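Local coordinates for protein CRISPR-associated endoribonuclease Cas2 2 (PDB 3EXC) that cuts single-stranded RNA as a magnesium-dependent endoribonuclease of the CRISPR antiviral defence and works as a homodimer that also joins a Cas1 dimer, at residues Arg52-Lys55 with Leu56-Thr60. The protein carries 2 engineered substitutions. Sequence-based numbering, arbitrary orientation.
Sequences RVVK and LIVDT
V53 and I57 stand side by side on one flank of the last turn of helix 47-57, V53 CG1 lying 3.8 Å from I57 CD1. I57 places CG1 beside its own backbone N (chi1 -71°), which carries that branch back over V53 O. One residue along, the next i, i+4 pair, V54 CG1 and V58 CG1, approaches more loosely, at 4.3 Å, yet both residues are buried: V54 rests on L21 and V65, V58 on V65, and I81 of the second subunit packs against both. The backbone beneath is firmly tied. V54 O accepts two N-H groups: V58 N at 3.1 Å, almost straight at 172°, and I57 N, three residues on, from above the carbonyl plane, a bond of 3-10 spacing. L56 N reaches R52 O at 3.0 Å. R52, K55 and L56 make up the loose, solvent-exposed side; the nearest side-chain approach of R52 to L56, CD to CD1, is 4.3 Å. V58, with psi 159°, breaks the helical conformation while its N-H still closes the final turn. This is the C-terminal end of an amphipathic helix, here the second long helix packed on the antiparallel sheet of the ferredoxin-like Cas2 fold.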
loop_
_atom_site.group_PDB
_atom_site.type_symbol
_atom_site.label_atom_id
_atom_site.label_comp_id
_atom_site.label_asym_id
_atom_site.label_seq_id
_atom_site.Cartn_x
_atom_site.Cartn_y
_atom_site.Cartn_z
ATOM N N ARG A 52 3.242 -3.368 -17.766
ATOM C CA ARG A 52 2.656 -2.790 -18.983
ATOM C C ARG A 52 1.214 -2.365 -18.680
ATOM O O ARG A 52 0.813 -1.248 -18.959
ATOM C CB ARG A 52 2.746 -3.762 -20.164
ATOM C CG ARG A 52 3.336 -3.163 -21.479
ATOM C CD ARG A 52 2.637 -3.699 -22.770
ATOM N NE ARG A 52 1.846 -4.968 -22.631
ATOM C CZ ARG A 52 1.310 -5.670 -23.662
ATOM N NH1 ARG A 52 0.627 -6.786 -23.416
ATOM N NH2 ARG A 52 1.455 -5.260 -24.949
ATOM N N VAL A 53 0.430 -3.207 -18.039
ATOM C CA VAL A 53 -0.936 -2.820 -17.690
ATOM C C VAL A 53 -1.017 -1.548 -16.872
ATOM O O VAL A 53 -1.790 -0.633 -17.182
ATOM C CB VAL A 53 -1.617 -3.939 -16.893
ATOM C CG1 VAL A 53 -2.819 -3.425 -16.010
ATOM C CG2 VAL A 53 -1.975 -5.092 -17.813
ATOM N N VAL A 54 -0.239 -1.482 -15.799
ATOM C CA VAL A 54 -0.288 -0.325 -14.969
ATOM C C VAL A 54 0.098 0.896 -15.781
ATOM O O VAL A 54 -0.606 1.875 -15.774
ATOM C CB VAL A 54 0.641 -0.512 -13.752
ATOM C CG1 VAL A 54 0.786 0.806 -13.023
ATOM C CG2 VAL A 54 0.095 -1.600 -12.817
ATOM N N LYS A 55 1.214 0.840 -16.505
ATOM C CA LYS A 55 1.663 2.029 -17.288
ATOM C C LYS A 55 0.618 2.544 -18.321
ATOM O O LYS A 55 0.481 3.770 -18.549
ATOM C CB LYS A 55 2.991 1.776 -18.020
ATOM C CG LYS A 55 4.248 1.603 -17.147
ATOM C CD LYS A 55 5.504 1.457 -18.056
ATOM C CE LYS A 55 6.755 1.337 -17.180
ATOM N NZ LYS A 55 7.300 2.667 -16.657
ATOM N N LEU A 56 -0.110 1.615 -18.936
ATOM C CA LEU A 56 -1.044 1.979 -20.000
ATOM C C LEU A 56 -2.262 2.642 -19.381
ATOM O O LEU A 56 -2.855 3.527 -19.994
ATOM C CB LEU A 56 -1.423 0.756 -20.813
ATOM C CG LEU A 56 -0.350 0.092 -21.706
ATOM C CD1 LEU A 56 -0.786 -1.207 -22.386
ATOM C CD2 LEU A 56 0.137 1.007 -22.808
ATOM N N ILE A 57 -2.606 2.275 -18.150
ATOM C CA ILE A 57 -3.843 2.772 -17.553
ATOM C C ILE A 57 -3.652 4.087 -16.797
ATOM O O ILE A 57 -4.482 4.973 -16.872
ATOM C CB ILE A 57 -4.495 1.720 -16.572
ATOM C CG1 ILE A 57 -5.068 0.543 -17.371
ATOM C CG2 ILE A 57 -5.651 2.387 -15.715
ATOM C CD1 ILE A 57 -5.352 -0.676 -16.484
ATOM N N VAL A 58 -2.602 4.185 -15.991
ATOM C CA VAL A 58 -2.516 5.343 -15.135
ATOM C C VAL A 58 -1.884 6.501 -15.912
ATOM O O VAL A 58 -1.183 6.263 -16.922
ATOM C CB VAL A 58 -1.685 5.046 -13.859
ATOM C CG1 VAL A 58 -2.302 3.813 -13.123
ATOM C CG2 VAL A 58 -0.190 4.890 -14.195
ATOM N N ASP A 59 -2.122 7.735 -15.432
ATOM C CA ASP A 59 -1.397 8.938 -15.908
ATOM C C ASP A 59 -0.065 8.977 -15.203
ATOM O O ASP A 59 0.024 9.282 -14.056
ATOM C CB ASP A 59 -2.196 10.199 -15.584
ATOM C CG ASP A 59 -1.498 11.502 -16.024
ATOM O OD1 ASP A 59 -0.223 11.612 -16.120
ATOM O OD2 ASP A 59 -2.283 12.457 -16.227
ATOM N N THR A 60 0.980 8.680 -15.931
ATOM C CA THR A 60 2.348 8.668 -15.426
ATOM C C THR A 60 2.992 10.001 -14.982
ATOM O O THR A 60 4.048 10.009 -14.309
ATOM C CB THR A 60 3.141 8.006 -16.495
ATOM O OG1 THR A 60 2.956 6.605 -16.282
ATOM C CG2 THR A 60 4.652 8.405 -16.521
#